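PDB 2EH6: acetylornithine aminotransferase from Aquifex aeolicus, which catalyses the pyridoxal phosphate-dependent transamination of N(2)-acetyl-L-ornithine with 2-oxoglutarate, a step of arginine biosynthesis. Local coordinates for residues H62-N65 against L66-N69; Q72-L75 against A76-V80; F90-S94 against G95-V99; Q260-T263 against P264-G268. One frame throughout, in Å; residues are numbered along the deposited sequence.

Interaction 1: H62-N65 against L66-N69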
# COMPACT_ATOMS: atom_id res chain seq x y z
N HIS A 62 8.26 -0.43 -13.19
CA HIS A 62 8.73 0.27 -11.99
C HIS A 62 10.15 0.83 -12.17
O HIS A 62 11.05 0.16 -12.66
CB HIS A 62 8.71 -0.72 -10.82
CG HIS A 62 9.35 -0.09 -9.62
ND1 HIS A 62 8.68 0.71 -8.75
CD2 HIS A 62 10.67 -0.21 -9.18
CE1 HIS A 62 9.58 1.06 -7.81
NE2 HIS A 62 10.78 0.52 -8.04
N VAL A 63 10.36 2.10 -11.79
CA VAL A 63 11.74 2.61 -11.72
C VAL A 63 12.09 3.21 -10.33
O VAL A 63 13.25 3.41 -9.99
CB VAL A 63 11.90 3.69 -12.80
CG1 VAL A 63 11.60 3.11 -14.18
CG2 VAL A 63 10.96 4.84 -12.52
N SER A 64 11.03 3.50 -9.54
CA SER A 64 11.15 4.19 -8.24
C SER A 64 11.20 5.71 -8.37
O SER A 64 11.52 6.28 -9.40
CB SER A 64 12.36 3.72 -7.43
OG SER A 64 13.49 4.52 -7.75
N ASN A 65 10.87 6.38 -7.24
CA ASN A 65 10.92 7.83 -7.21
C ASN A 65 12.33 8.39 -6.98
O ASN A 65 12.52 9.52 -6.57
CB ASN A 65 9.98 8.32 -6.10
CG ASN A 65 8.55 7.99 -6.48
OD1 ASN A 65 8.02 8.47 -7.48
ND2 ASN A 65 7.92 7.16 -5.64
N LEU A 66 13.35 7.52 -7.22
CA LEU A 66 14.73 8.03 -7.26
C LEU A 66 14.91 8.92 -8.50
O LEU A 66 15.77 9.79 -8.56
CB LEU A 66 15.69 6.85 -7.36
CG LEU A 66 15.75 5.98 -6.10
CD1 LEU A 66 16.66 4.76 -6.27
CD2 LEU A 66 16.28 6.74 -4.89
N TYR A 67 14.10 8.61 -9.53
CA TYR A 67 14.18 9.32 -10.79
C TYR A 67 12.89 10.09 -11.09
O TYR A 67 11.91 10.01 -10.36
CB TYR A 67 14.48 8.31 -11.92
CG TYR A 67 15.45 7.28 -11.47
CD1 TYR A 67 16.81 7.57 -11.42
CD2 TYR A 67 15.01 6.00 -11.11
CE1 TYR A 67 17.72 6.60 -11.02
CE2 TYR A 67 15.91 5.03 -10.72
CZ TYR A 67 17.26 5.32 -10.68
OH TYR A 67 18.18 4.36 -10.30
N GLU A 68 12.90 10.81 -12.21
CA GLU A 68 11.72 11.53 -12.67
C GLU A 68 10.68 10.54 -13.18
O GLU A 68 11.02 9.62 -13.92
CB GLU A 68 12.08 12.48 -13.81
CG GLU A 68 12.80 13.74 -13.40
CD GLU A 68 13.18 14.59 -14.60
OE1 GLU A 68 12.31 14.79 -15.47
OE2 GLU A 68 14.33 15.05 -14.67
N ASN A 69 9.43 10.72 -12.78
CA ASN A 69 8.33 9.86 -13.22
C ASN A 69 7.31 10.74 -13.95
O ASN A 69 6.30 11.15 -13.36
CB ASN A 69 7.65 9.18 -12.02
CG ASN A 69 8.48 8.05 -11.44
OD1 ASN A 69 7.99 6.93 -11.31
ND2 ASN A 69 9.73 8.33 -11.08
O HOH W 1 8.38 4.02 -10.37
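The chain folds back on itself between S64 and N69, in the loop that joins helix 47-59 to helix 70-81. S64 has a positive phi (84°). Its carbonyl faces the inside of the bend, where Y67 N makes a weak bond to S64 O at 3.5 Å. The start of the bend is an ST turn: L66 N donates to S64 OG at 3.0 Å. With chi1 at 90°, OG lies between the backbone N and the carbonyl carbon, and from there it also reaches back to V63 O. L66 passes alongside the hydroxyl, its CG 3.2 Å from S64 OG. Y67 meets the other arm with its ring edge: CE2 is 3.2 Å from V63 O, which lies in the ring plane. F14 of the second subunit packs edge-to-face with the same ring. The loop lies against that subunit, and the S64 side chain is about 5 Å from that of the cofactor-binding T270.

N69 sits at the N-cap of helix 70-81, but its side chain caps nothing. Instead ND2 reaches back across the loop to S64 O at 3.2 Å. The bond is nearly straight (168°). S64 O lies in the amide plane of N69, whereas ND2 stands well above the carbonyl plane of S64. A leucine in its place would probably cost S64 O its straight bond from ND2 and leave the water without the acceptor it has in OD1. That water joins the two arms: it accepts from V63 N and donates to N69 OD1, each at 3.1 Å.

Interaction 2: Q72-L75 against A76-V80; sequences QEEL and AHKLV
The carboxylate of E74 meets the side chain of K78, touching it with OE2. K78 CE lies 3.6 Å from E74 OE2 and approaches obliquely, neither squarely over a face of the carboxylate nor in its plane. The imidazole of H77 points away from residues 72-75 and stacks on Y2 of the second subunit. Only its CB stays close, 3.4 Å from E73 O. Two other flat groups also find their partners outside these residues. The carboxylate of E73 bonds to T1 and to the backbone of Y2, both of the second subunit, and the amide of Q72 turns to N65.

All these residues belong to one alpha helix, 70-81, and the contact is its regular i to i+4 pattern. A76 N bonds to Q72 O at 2.9 Å and H77 N to E73 O at the same length. The next bond, K78 N to E74 O, is weak at 3.3 Å. E74 and K78 run side by side and point the same way. E74 does this with its CG anti to the backbone N (chi1 159°) and an extended chain. Their opposite charges probably attract only loosely: K78 NZ is 4.1 Å from E74 OE2, too far for a salt bridge. NZ has a further long, weak ion pair with D286.

The buried side of the helix carries L75 and L79, one turn apart. L75 CG lies 4.4 Å from L79 CD1, and I249 and F224 pack against these leucines from nearby loops. L79 CG also rests 3.5 Å from L75 O, the oxygen that accepts from L79 N.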
# COMPACT_ATOMS: atom_id res chain seq x y z
N GLN A 72 3.65 10.38 -13.57
CA GLN A 72 3.05 10.91 -12.33
C GLN A 72 2.57 12.34 -12.60
O GLN A 72 1.47 12.72 -12.19
CB GLN A 72 4.08 10.90 -11.19
CG GLN A 72 4.16 9.57 -10.43
CD GLN A 72 5.25 9.56 -9.36
OE1 GLN A 72 5.40 10.50 -8.58
NE2 GLN A 72 6.02 8.47 -9.32
N GLU A 73 3.38 13.12 -13.30
CA GLU A 73 3.01 14.50 -13.63
C GLU A 73 1.71 14.53 -14.42
O GLU A 73 0.80 15.29 -14.10
CB GLU A 73 4.10 15.17 -14.47
CG GLU A 73 5.34 15.58 -13.72
CD GLU A 73 5.08 16.68 -12.71
OE1 GLU A 73 4.05 17.39 -12.83
OE2 GLU A 73 5.92 16.85 -11.80
N GLU A 74 1.63 13.71 -15.47
CA GLU A 74 0.44 13.66 -16.31
C GLU A 74 -0.84 13.33 -15.56
O GLU A 74 -1.86 13.98 -15.76
CB GLU A 74 0.61 12.66 -17.46
CG GLU A 74 -0.73 12.19 -18.03
CD GLU A 74 -0.61 11.41 -19.33
OE1 GLU A 74 0.24 10.49 -19.40
OE2 GLU A 74 -1.38 11.72 -20.27
N LEU A 75 -0.79 12.31 -14.71
CA LEU A 75 -1.97 11.92 -13.96
C LEU A 75 -2.32 12.98 -12.92
O LEU A 75 -3.49 13.32 -12.74
CB LEU A 75 -1.74 10.57 -13.27
CG LEU A 75 -2.93 10.01 -12.49
CD1 LEU A 75 -4.15 9.95 -13.41
CD2 LEU A 75 -2.59 8.62 -11.94
N ALA A 76 -1.31 13.51 -12.24
CA ALA A 76 -1.55 14.54 -11.22
C ALA A 76 -2.28 15.73 -11.86
O ALA A 76 -3.23 16.26 -11.30
CB ALA A 76 -0.23 15.00 -10.62
N HIS A 77 -1.81 16.13 -13.03
CA HIS A 77 -2.39 17.25 -13.76
C HIS A 77 -3.89 17.03 -13.98
O HIS A 77 -4.69 17.94 -13.79
CB HIS A 77 -1.67 17.41 -15.10
CG HIS A 77 -2.10 18.61 -15.89
ND1 HIS A 77 -3.17 19.40 -15.51
CD2 HIS A 77 -1.61 19.16 -17.02
CE1 HIS A 77 -3.32 20.38 -16.38
NE2 HIS A 77 -2.39 20.26 -17.31
N LYS A 78 -4.27 15.82 -14.38
CA LYS A 78 -5.68 15.52 -14.62
C LYS A 78 -6.49 15.55 -13.33
O LYS A 78 -7.64 15.98 -13.32
CB LYS A 78 -5.82 14.16 -15.30
CG LYS A 78 -5.25 14.11 -16.71
CD LYS A 78 -5.12 12.68 -17.20
CE LYS A 78 -4.35 12.61 -18.51
NZ LYS A 78 -5.08 13.26 -19.63
N LEU A 79 -5.89 15.09 -12.23
CA LEU A 79 -6.59 15.09 -10.95
C LEU A 79 -6.72 16.50 -10.39
O LEU A 79 -7.74 16.85 -9.79
CB LEU A 79 -5.85 14.20 -9.94
CG LEU A 79 -5.87 12.69 -10.20
CD1 LEU A 79 -4.98 11.99 -9.18
CD2 LEU A 79 -7.29 12.16 -10.10
N VAL A 80 -5.69 17.32 -10.58
CA VAL A 80 -5.73 18.69 -10.07
C VAL A 80 -6.73 19.54 -10.87
O VAL A 80 -7.40 20.41 -10.32
CB VAL A 80 -4.33 19.35 -10.12
CG1 VAL A 80 -4.41 20.79 -9.62
CG2 VAL A 80 -3.35 18.55 -9.26

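Interaction 3: F90-S94 against G95-V99; sequences FFANS and GTESV. With PLP (pyridoxal-5'-phosphate), chain C.
This turn forms part of the cup for the phosphate of pyridoxal phosphate, where strand 87-92 passes into helix 95-112. G95 N donates to O1P of the cofactor at 2.8 Å. T96 N also points at the phosphate, although the place of O2P is less sure. G95 has no side chain to obstruct the phosphate; a CB there would run into O4P.

S94 is the N-cap of the helix. Its OG accepts from E97 N at 3.1 Å, with chi1 at 61° turning the hydroxyl over the first turn. The same OG bonds to E97 of the second subunit, and E97 OE2 returns that bond to S94 of the second subunit. The other oxygen, E97 OE1, is gripped twice by N93. N93 N reaches it at 2.9 Å on the anti side and N93 ND2 at 3.1 Å on the syn side, both from the same face of the carboxylate. S94 O is also held twice, by S98 OG at 2.8 Å and by S98 N, from opposite faces of its plane. Backbone N-H groups at a helix start holding the cofactor phosphate are characteristic of the fold type I aminotransferases, to which class III belongs.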
# COMPACT_ATOMS: atom_id res chain seq x y z
N PHE A 90 0.43 13.42 -4.20
CA PHE A 90 1.44 12.48 -3.73
C PHE A 90 0.82 11.13 -4.02
O PHE A 90 -0.31 10.88 -3.61
CB PHE A 90 1.69 12.56 -2.22
CG PHE A 90 2.45 11.37 -1.68
CD1 PHE A 90 3.80 11.20 -1.97
CD2 PHE A 90 1.78 10.37 -0.97
CE1 PHE A 90 4.48 10.04 -1.57
CE2 PHE A 90 2.44 9.22 -0.56
CZ PHE A 90 3.80 9.05 -0.86
N PHE A 91 1.55 10.25 -4.71
CA PHE A 91 1.01 8.93 -5.06
C PHE A 91 1.38 7.82 -4.10
O PHE A 91 2.54 7.65 -3.74
CB PHE A 91 1.47 8.55 -6.47
CG PHE A 91 0.78 9.32 -7.56
CD1 PHE A 91 -0.56 9.08 -7.87
CD2 PHE A 91 1.46 10.32 -8.26
CE1 PHE A 91 -1.21 9.81 -8.86
CE2 PHE A 91 0.81 11.06 -9.26
CZ PHE A 91 -0.53 10.80 -9.56
N ALA A 92 0.37 7.05 -3.68
CA ALA A 92 0.58 5.93 -2.77
C ALA A 92 0.07 4.66 -3.46
O ALA A 92 -0.13 4.65 -4.68
CB ALA A 92 -0.18 6.17 -1.46
N ASN A 93 -0.16 3.59 -2.71
CA ASN A 93 -0.60 2.34 -3.33
C ASN A 93 -1.95 1.85 -2.86
O ASN A 93 -2.47 0.87 -3.39
CB ASN A 93 0.42 1.23 -3.05
CG ASN A 93 1.79 1.58 -3.55
OD1 ASN A 93 2.06 1.49 -4.75
ND2 ASN A 93 2.66 2.01 -2.64
N SER A 94 -2.53 2.54 -1.89
CA SER A 94 -3.81 2.12 -1.34
C SER A 94 -4.52 3.27 -0.69
O SER A 94 -3.94 4.35 -0.51
CB SER A 94 -3.59 1.03 -0.29
OG SER A 94 -2.80 1.54 0.78
N GLY A 95 -5.76 3.02 -0.31
CA GLY A 95 -6.55 4.02 0.37
C GLY A 95 -5.98 4.29 1.75
O GLY A 95 -5.92 5.45 2.18
N THR A 96 -5.56 3.25 2.46
CA THR A 96 -5.01 3.44 3.80
C THR A 96 -3.69 4.21 3.75
O THR A 96 -3.46 5.08 4.60
CB THR A 96 -4.82 2.09 4.56
OG1 THR A 96 -4.60 2.36 5.95
CG2 THR A 96 -3.63 1.32 4.00
N GLU A 97 -2.83 3.93 2.78
CA GLU A 97 -1.58 4.66 2.68
C GLU A 97 -1.87 6.13 2.38
O GLU A 97 -1.11 7.02 2.78
CB GLU A 97 -0.68 4.12 1.56
CG GLU A 97 -0.09 2.74 1.82
CD GLU A 97 1.08 2.45 0.91
OE1 GLU A 97 1.14 3.03 -0.20
OE2 GLU A 97 1.94 1.64 1.29
N SER A 98 -2.95 6.38 1.66
CA SER A 98 -3.34 7.74 1.31
C SER A 98 -3.80 8.52 2.53
O SER A 98 -3.36 9.65 2.75
CB SER A 98 -4.46 7.71 0.25
OG SER A 98 -3.98 7.12 -0.94
N VAL A 99 -4.67 7.93 3.34
CA VAL A 99 -5.13 8.61 4.54
C VAL A 99 -3.93 8.86 5.46
O VAL A 99 -3.83 9.92 6.08
CB VAL A 99 -6.21 7.78 5.27
CG1 VAL A 99 -6.45 8.33 6.67
CG2 VAL A 99 -7.51 7.83 4.46
N1 PLP C . -11.09 4.88 3.41
C2 PLP C . -12.30 4.69 2.85
C2A PLP C . -13.34 5.78 2.92
C3 PLP C . -12.60 3.49 2.19
O3 PLP C . -13.82 3.30 1.61
C4 PLP C . -11.60 2.46 2.13
C4A PLP C . -11.91 1.20 1.42
C5 PLP C . -10.31 2.71 2.75
C6 PLP C . -10.11 3.94 3.39
C5A PLP C . -9.21 1.66 2.73
O4P PLP C . -8.63 1.61 1.42
P PLP C . -7.46 0.48 1.40
O1P PLP C . -6.89 0.45 0.03
O2P PLP C . -6.30 0.81 2.44
O3P PLP C . -8.11 -0.95 1.76

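Interaction 4: Q260-T263 against P264-G268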
# COMPACT_ATOMS: atom_id res chain seq x y z
N GLN A 260 2.97 22.29 0.44
CA GLN A 260 4.33 22.78 0.65
C GLN A 260 5.06 22.03 1.74
O GLN A 260 6.27 21.81 1.64
CB GLN A 260 4.30 24.28 1.00
CG GLN A 260 3.71 25.19 -0.06
CD GLN A 260 4.45 25.11 -1.38
OE1 GLN A 260 5.65 25.39 -1.45
NE2 GLN A 260 3.74 24.74 -2.45
N SER A 261 4.34 21.63 2.78
CA SER A 261 4.94 20.93 3.91
C SER A 261 5.56 19.57 3.62
O SER A 261 6.35 19.07 4.42
CB SER A 261 3.91 20.78 5.03
OG SER A 261 3.63 22.04 5.62
N PHE A 262 5.21 18.95 2.50
CA PHE A 262 5.83 17.68 2.17
C PHE A 262 7.13 18.02 1.47
O PHE A 262 7.20 18.09 0.24
CB PHE A 262 4.91 16.83 1.28
CG PHE A 262 4.30 15.64 1.99
CD1 PHE A 262 4.30 15.57 3.38
CD2 PHE A 262 3.71 14.61 1.26
CE1 PHE A 262 3.71 14.49 4.04
CE2 PHE A 262 3.12 13.53 1.91
CZ PHE A 262 3.12 13.46 3.30
N THR A 263 8.15 18.26 2.28
CA THR A 263 9.48 18.63 1.80
C THR A 263 10.32 17.38 1.53
O THR A 263 9.96 16.28 1.94
CB THR A 263 10.19 19.51 2.84
OG1 THR A 263 10.20 18.85 4.11
CG2 THR A 263 9.48 20.85 2.98
N PRO A 264 11.45 17.55 0.83
CA PRO A 264 12.34 16.44 0.50
C PRO A 264 12.72 15.54 1.67
O PRO A 264 13.25 16.01 2.68
CB PRO A 264 13.55 17.14 -0.11
CG PRO A 264 12.92 18.30 -0.83
CD PRO A 264 11.93 18.80 0.21
N GLY A 265 12.42 14.25 1.54
CA GLY A 265 12.73 13.29 2.58
C GLY A 265 11.69 13.13 3.66
O GLY A 265 11.79 12.23 4.49
N SER A 266 10.68 14.00 3.67
CA SER A 266 9.64 13.95 4.68
C SER A 266 8.67 12.77 4.52
O SER A 266 8.06 12.33 5.50
CB SER A 266 8.84 15.25 4.67
OG SER A 266 8.15 15.43 3.45
N HIS A 267 8.53 12.27 3.30
CA HIS A 267 7.63 11.15 3.06
C HIS A 267 7.98 10.50 1.73
O HIS A 267 8.72 11.07 0.93
CB HIS A 267 6.18 11.64 3.05
CG HIS A 267 5.15 10.54 3.11
ND1 HIS A 267 5.06 9.67 4.17
CD2 HIS A 267 4.18 10.19 2.24
CE1 HIS A 267 4.07 8.82 3.95
NE2 HIS A 267 3.52 9.11 2.79
N GLY A 268 7.45 9.31 1.49
CA GLY A 268 7.74 8.62 0.25
C GLY A 268 7.10 7.24 0.21
O GLY A 268 6.52 6.79 1.20
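T263 and S266 close a type II beta turn in the loop between helix 256-259 and helix 275-308. S266 N bonds to T263 O at 3.0 Å. G265 is the third residue of the turn; its backbone angles would jam a CB against the carbonyl oxygen before it. F262, just ahead, is the centre of an inverse gamma turn.

The tight part lies on the inner side. T263 O takes a second bond from S266 OG, at a modelled 2.5 Å, a length that is doubtful. This hydroxyl lies in the carbonyl plane, on a lone pair. S266 chi1 is 64°, which turns OG back over the turn instead of out of it. Next to this, H267 CB sits over one face of the F262 ring, 3.8 Å from its centroid, as a CH-pi contact. The two rings are nearly parallel, at 30°, but slid so far apart that they barely overlap. With an alanine in place of this phenylalanine, H267 CB would probably lose the face it rests on and a gap would open beside L105 of helix 95-112.

Against residues 260-263 the tip is the loose part. P264 is exposed and touches the first arm mainly through its link to T263, though N5 of the second subunit packs on it. G265 O there accepts from R130 of the second subunit. R130 is predicted to bind N(2)-acetyl-L-ornithine, which places the turn beside a probable substrate-binding residue. H267 is held from a different direction, its ND1 bonding to K104. With chi1 at -167°, H267 swings its CG opposite the backbone N, and CD2 comes to 3.5 Å from F262 CE2.

In the fold
All four contacts touch the second subunit. Interaction 3 bonds directly to pyridoxal phosphate. Interactions 1 and 2 join in series through N65 OD1 and Q72 NE2, 2.7 Å apart, probably hydrogen-bonded. Interaction 2 backs onto interaction 3: L75 CD2 lies 3.6 Å from F91 CE1. On the other side of strand 87-92, F90 CZ lies 3.3 Å from H267 CD2 of interaction 4. Interactions 1 and 4 do not touch, their nearest atoms about 6 Å apart. The side chains of N65 and H267 lie about 8 and 9 Å from a bound pyridoxal phosphate. T270 of the second subunit completes the phosphate site of interaction 3.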